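Local coordinates for protein CG1507-PB, isoform B (Drosophila melanogaster, PDB 5FGO) that binds DNA and RNA and unwinds double-stranded DNA as the neuronal protein Pur-alpha, of which this chain is the third repeat, at the interface of chains A and B. Numbering follows the deposited sequence. Chains: chain A/B, CG1507-PB, isoform B.

Contact 1: the interface of chains A and B. Residues chain A 20-22, 27, 29; chain B 55-56, 59, 62-63.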
loop_
_atom_site.group_PDB
_atom_site.type_symbol
_atom_site.label_atom_id
_atom_site.label_comp_id
_atom_site.label_asym_id
_atom_site.label_seq_id
_atom_site.Cartn_x
_atom_site.Cartn_y
_atom_site.Cartn_z
HETATM N N MSE A 20 0.808 -8.456 9.097
HETATM C CA MSE A 20 -0.416 -9.150 8.679
HETATM C C MSE A 20 -0.106 -10.305 7.762
HETATM O O MSE A 20 0.798 -10.215 6.938
HETATM C CB MSE A 20 -1.370 -8.186 7.988
HETATM C CG MSE A 20 -2.638 -8.795 7.422
HETATM SE SE MSE A 20 -3.528 -7.397 6.400
HETATM C CE MSE A 20 -2.670 -7.630 4.691
ATOM N N LYS A 21 -0.847 -11.397 7.906
ATOM C CA LYS A 21 -0.556 -12.616 7.153
ATOM C C LYS A 21 -1.694 -12.981 6.225
ATOM O O LYS A 21 -2.857 -12.873 6.617
ATOM C CB LYS A 21 -0.294 -13.772 8.093
ATOM C CG LYS A 21 0.294 -15.008 7.439
ATOM C CD LYS A 21 0.524 -16.041 8.531
ATOM C CE LYS A 21 1.765 -15.670 9.348
ATOM N NZ LYS A 21 2.124 -16.668 10.384
ATOM N N VAL A 22 -1.371 -13.385 4.996
ATOM C CA VAL A 22 -2.388 -13.831 4.050
ATOM C C VAL A 22 -1.804 -14.888 3.153
ATOM O O VAL A 22 -0.863 -14.594 2.426
ATOM C CB VAL A 22 -2.872 -12.710 3.131
ATOM C CG1 VAL A 22 -3.938 -13.262 2.214
ATOM C CG2 VAL A 22 -3.406 -11.532 3.905
ATOM N N PHE A 27 2.916 -9.177 5.369
ATOM C CA PHE A 27 3.083 -7.755 5.181
ATOM C C PHE A 27 3.544 -7.155 6.506
ATOM O O PHE A 27 2.998 -7.458 7.568
ATOM C CB PHE A 27 1.761 -7.122 4.718
ATOM C CG PHE A 27 1.338 -7.565 3.340
ATOM C CD1 PHE A 27 1.868 -6.979 2.207
ATOM C CD2 PHE A 27 0.422 -8.600 3.185
ATOM C CE1 PHE A 27 1.481 -7.409 0.955
ATOM C CE2 PHE A 27 0.035 -9.016 1.928
ATOM C CZ PHE A 27 0.567 -8.422 0.817
ATOM N N PHE A 29 4.445 -3.426 8.506
ATOM C CA PHE A 29 4.287 -2.005 8.433
ATOM C C PHE A 29 5.241 -1.391 9.423
ATOM O O PHE A 29 5.050 -1.484 10.634
ATOM C CB PHE A 29 2.837 -1.590 8.723
ATOM C CG PHE A 29 1.828 -2.227 7.813
ATOM C CD1 PHE A 29 1.451 -3.551 7.973
ATOM C CD2 PHE A 29 1.289 -1.499 6.754
ATOM C CE1 PHE A 29 0.540 -4.126 7.110
ATOM C CE2 PHE A 29 0.382 -2.062 5.893
ATOM C CZ PHE A 29 0.006 -3.378 6.060
ATOM N N ILE B 55 -1.384 -7.004 -3.208
ATOM C CA ILE B 55 -2.308 -7.208 -2.112
ATOM C C ILE B 55 -3.526 -7.884 -2.657
ATOM O O ILE B 55 -4.180 -7.332 -3.534
ATOM C CB ILE B 55 -2.733 -5.894 -1.463
ATOM C CG1 ILE B 55 -1.520 -5.045 -1.123
ATOM C CG2 ILE B 55 -3.548 -6.149 -0.229
ATOM C CD1 ILE B 55 -1.849 -3.612 -0.862
ATOM N N PRO B 56 -3.825 -9.090 -2.161
ATOM C CA PRO B 56 -5.027 -9.830 -2.569
ATOM C C PRO B 56 -6.245 -9.115 -2.024
ATOM O O PRO B 56 -6.128 -8.543 -0.935
ATOM C CB PRO B 56 -4.871 -11.198 -1.899
ATOM C CG PRO B 56 -3.526 -11.177 -1.225
ATOM C CD PRO B 56 -3.103 -9.760 -1.073
ATOM N N CYS B 59 -7.939 -8.941 1.738
ATOM C CA CYS B 59 -7.409 -8.206 2.876
ATOM C C CYS B 59 -7.328 -6.699 2.654
ATOM O O CYS B 59 -6.696 -5.983 3.429
ATOM C CB CYS B 59 -6.049 -8.793 3.284
ATOM S SG CYS B 59 -4.694 -8.511 2.137
ATOM N N ARG B 62 -8.574 -4.991 5.915
ATOM C CA ARG B 62 -7.543 -5.055 6.954
ATOM C C ARG B 62 -6.472 -3.988 6.715
ATOM O O ARG B 62 -6.054 -3.293 7.646
ATOM C CB ARG B 62 -6.927 -6.472 7.013
ATOM C CG ARG B 62 -7.616 -7.431 7.989
ATOM C CD ARG B 62 -7.113 -8.867 7.903
ATOM N NE ARG B 62 -7.650 -9.548 6.722
ATOM C CZ ARG B 62 -7.294 -10.763 6.314
ATOM N NH1 ARG B 62 -6.334 -11.429 6.935
ATOM N NH2 ARG B 62 -7.865 -11.292 5.242
ATOM N N PHE B 63 -6.072 -3.847 5.459
ATOM C CA PHE B 63 -5.151 -2.811 5.033
ATOM C C PHE B 63 -5.644 -1.385 5.283
ATOM O O PHE B 63 -4.958 -0.547 5.872
ATOM C CB PHE B 63 -4.908 -2.987 3.554
ATOM C CG PHE B 63 -3.491 -3.167 3.194
ATOM C CD1 PHE B 63 -2.917 -4.426 3.229
ATOM C CD2 PHE B 63 -2.728 -2.093 2.789
ATOM C CE1 PHE B 63 -1.595 -4.610 2.874
ATOM C CE2 PHE B 63 -1.409 -2.266 2.427
ATOM C CZ PHE B 63 -0.844 -3.518 2.475
#

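Contact 2: the interface of chains A and B. Residues chain A 57, 60-61; chain B 70-71, 74.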
loop_
_atom_site.group_PDB
_atom_site.type_symbol
_atom_site.label_atom_id
_atom_site.label_comp_id
_atom_site.label_asym_id
_atom_site.label_seq_id
_atom_site.Cartn_x
_atom_site.Cartn_y
_atom_site.Cartn_z
ATOM N N GLU A 57 5.209 10.621 5.187
ATOM C CA GLU A 57 4.062 11.075 5.968
ATOM C C GLU A 57 3.185 12.106 5.239
ATOM O O GLU A 57 1.961 12.070 5.343
ATOM C CB GLU A 57 4.581 11.653 7.284
ATOM C CG GLU A 57 3.568 11.867 8.375
ATOM C CD GLU A 57 4.171 12.569 9.591
ATOM O OE1 GLU A 57 5.387 12.882 9.543
ATOM O OE2 GLU A 57 3.451 12.763 10.604
ATOM N N TRP A 60 0.317 10.396 3.510
ATOM C CA TRP A 60 -0.452 9.303 4.111
ATOM C C TRP A 60 -1.948 9.474 3.881
ATOM O O TRP A 60 -2.642 8.500 3.593
ATOM C CB TRP A 60 -0.179 9.155 5.607
ATOM C CG TRP A 60 1.192 8.622 5.965
ATOM C CD1 TRP A 60 2.225 8.335 5.107
ATOM C CD2 TRP A 60 1.649 8.249 7.276
ATOM N NE1 TRP A 60 3.303 7.851 5.813
ATOM C CE2 TRP A 60 2.976 7.787 7.143
ATOM C CE3 TRP A 60 1.072 8.283 8.555
ATOM C CZ2 TRP A 60 3.733 7.366 8.243
ATOM C CZ3 TRP A 60 1.826 7.860 9.641
ATOM C CH2 TRP A 60 3.137 7.404 9.479
ATOM N N ILE A 61 -2.453 10.697 4.008
ATOM C CA ILE A 61 -3.878 10.896 3.797
ATOM C C ILE A 61 -4.309 10.607 2.376
ATOM O O ILE A 61 -5.232 9.820 2.154
ATOM C CB ILE A 61 -4.300 12.304 4.146
ATOM C CG1 ILE A 61 -4.202 12.474 5.649
ATOM C CG2 ILE A 61 -5.730 12.549 3.732
ATOM C CD1 ILE A 61 -4.415 13.843 6.040
ATOM N N TYR B 70 -2.999 4.667 11.291
ATOM C CA TYR B 70 -1.820 5.494 11.137
ATOM C C TYR B 70 -2.211 6.952 10.889
ATOM O O TYR B 70 -1.607 7.857 11.461
ATOM C CB TYR B 70 -0.921 4.963 10.018
ATOM C CG TYR B 70 -0.035 3.818 10.489
ATOM C CD1 TYR B 70 0.845 3.997 11.539
ATOM C CD2 TYR B 70 -0.060 2.583 9.865
ATOM C CE1 TYR B 70 1.635 2.973 11.984
ATOM C CE2 TYR B 70 0.742 1.567 10.286
ATOM C CZ TYR B 70 1.591 1.763 11.354
ATOM O OH TYR B 70 2.400 0.747 11.821
ATOM N N CYS B 71 -3.252 7.182 10.088
ATOM C CA CYS B 71 -3.699 8.557 9.799
ATOM C C CYS B 71 -4.328 9.331 10.965
ATOM O O CYS B 71 -4.171 10.558 11.056
ATOM C CB CYS B 71 -4.732 8.541 8.667
ATOM S SG CYS B 71 -4.121 8.085 7.044
HETATM N N MSE B 74 -1.661 10.752 13.498
HETATM C CA MSE B 74 -0.772 11.787 12.983
HETATM C C MSE B 74 -0.814 13.078 13.791
HETATM O O MSE B 74 -1.877 13.519 14.259
HETATM C CB MSE B 74 -1.115 12.126 11.534
HETATM C CG MSE B 74 -0.643 11.124 10.524
HETATM SE SE MSE B 74 -1.293 11.605 8.768
HETATM C CE MSE B 74 0.289 12.399 8.067
#

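Contact 1: the interface of chains A and B
A:Phe29 and B:Phe63 meet edge-to-face at the apolar centre of this patch, part of the two-fold interface between two copies of the third PUR repeat. Strands 18-22 and 25-33 of chain A receive the end of strand 49-56, the 3-10 helix 57-59 and the start of helix 60-72 of chain B, a docking that probably holds the dimer together. The rings are inclined at 67° with centroids 5.2 Å apart, and the A:Phe29 tip enters obliquely, its CZ 3.7 Å from B:Phe63 CZ and near the rim of that ring's face. Behind the opposite face stands the methyl CD1 of B:Ile55, from the ring's own chain, so B:Phe63 is clasped between partner and parent fold. A:Phe27 turns a face toward the same residue, with B:Phe63 CE1 4.2 Å from A:Phe27 CG. An alanine in place of B:Phe63 would probably open a gap between A:Phe29 and B:Ile55 and leave the A:Met20 methyl without its aromatic neighbour.

That methyl belongs to a selenomethionine whose side chain crosses B:Phe63 at about a right angle. A:Met20 runs out with CG anti to the backbone N (chi1 176°), then bends at its last torsion (chi3 87°), which carries CE to the CD1 side of the B:Phe63 rim and to B:Cys59, 3.4 Å from SG. Two residues further along the strand, A:Val22 splits its branches: CG2 packs 3.7 Å from B:Cys59 SG, while CG1 lies over CG of B:Pro56.

Outward, B:Arg62 lays its aliphatic stem across A:Met20, with CB 3.6 Å from the selenium atom SE. No hydrogen bond or salt bridge spans the patch. At the polar rim the arginine folds back, one guanidinium face resting on B:Cys59 CB. NH1 of B:Arg62 stops 3.8 Å from the backbone O of A:Lys21, a poorly ordered residue, and beyond hydrogen-bonding reach.

Contact 2: the interface of chains A and B
A:Glu57, in 3-10 helix 57-59, and A:Trp60, the first residue of helix 60-72, meet B:Met74, whose backbone is extended (phi -80°, psi 144°) beyond the end of the equivalent helix in chain B. The selenomethionine side chain extends across to chain A, and its bend at chi3 (101°) turns the methyl CE toward A:Glu57. The two side chains approach tip to tip, the methyl near the glutamate's aliphatic CG; A:Glu57 is poorly ordered, and the exact closeness of this pair is doubtful.

A:Trp60 is the broad apolar surface of the patch. Its six-membered ring presents the CE3 and CZ3 rim to chain B, and two groups flank that rim from opposite sides of the indole plane. On one side comes B:Met74, crossing obliquely, with CG 3.9 Å from A:Trp60 CE3 and the selenium atom SE 4.1 Å from the same carbon. On the other is B:Tyr70, whose CB lies 4.0 Å from A:Trp60 CZ3, so that the stem rather than the phenol of the tyrosine makes the contact. The backbone oxygen O of B:Tyr70 faces the rim itself, 3.9 Å from A:Trp60 CZ3. Within chain A, CA of A:Glu57 lies over the same side of the indole as B:Met74, offset toward the rim, and may help to steady the ring.

At the tryptophan backbone, SG of B:Cys71 lies 3.8 Å from O of A:Trp60 and 4.3 Å from CA of A:Ile61. No polar pair across the patch comes within bonding distance, leaving apolar contact to hold it together.

In the fold, the site joins the beginning of one copy's C-terminal helix to the end of the other's; the two helices therefore run antiparallel, and the two-fold twin repeats the contact at the other end of the pair.

About 18 Å separates the C-alpha centres of contact 1 and contact 2, and helix 60-72 of chain B links them: its start serves contact 1, its last turn and the residues just beyond serve contact 2. The 3-10 helix 57-59 and the start of helix 60-72 serve both, from chain B in contact 1, together with the end of strand 49-56, and from chain A in contact 2. By two-fold symmetry, this segment of each chain therefore meets both the partner's N-terminal strands and the partner's helix end. Such an intertwined pair is typical of PUR repeats and fits a dimer formed by repeat III.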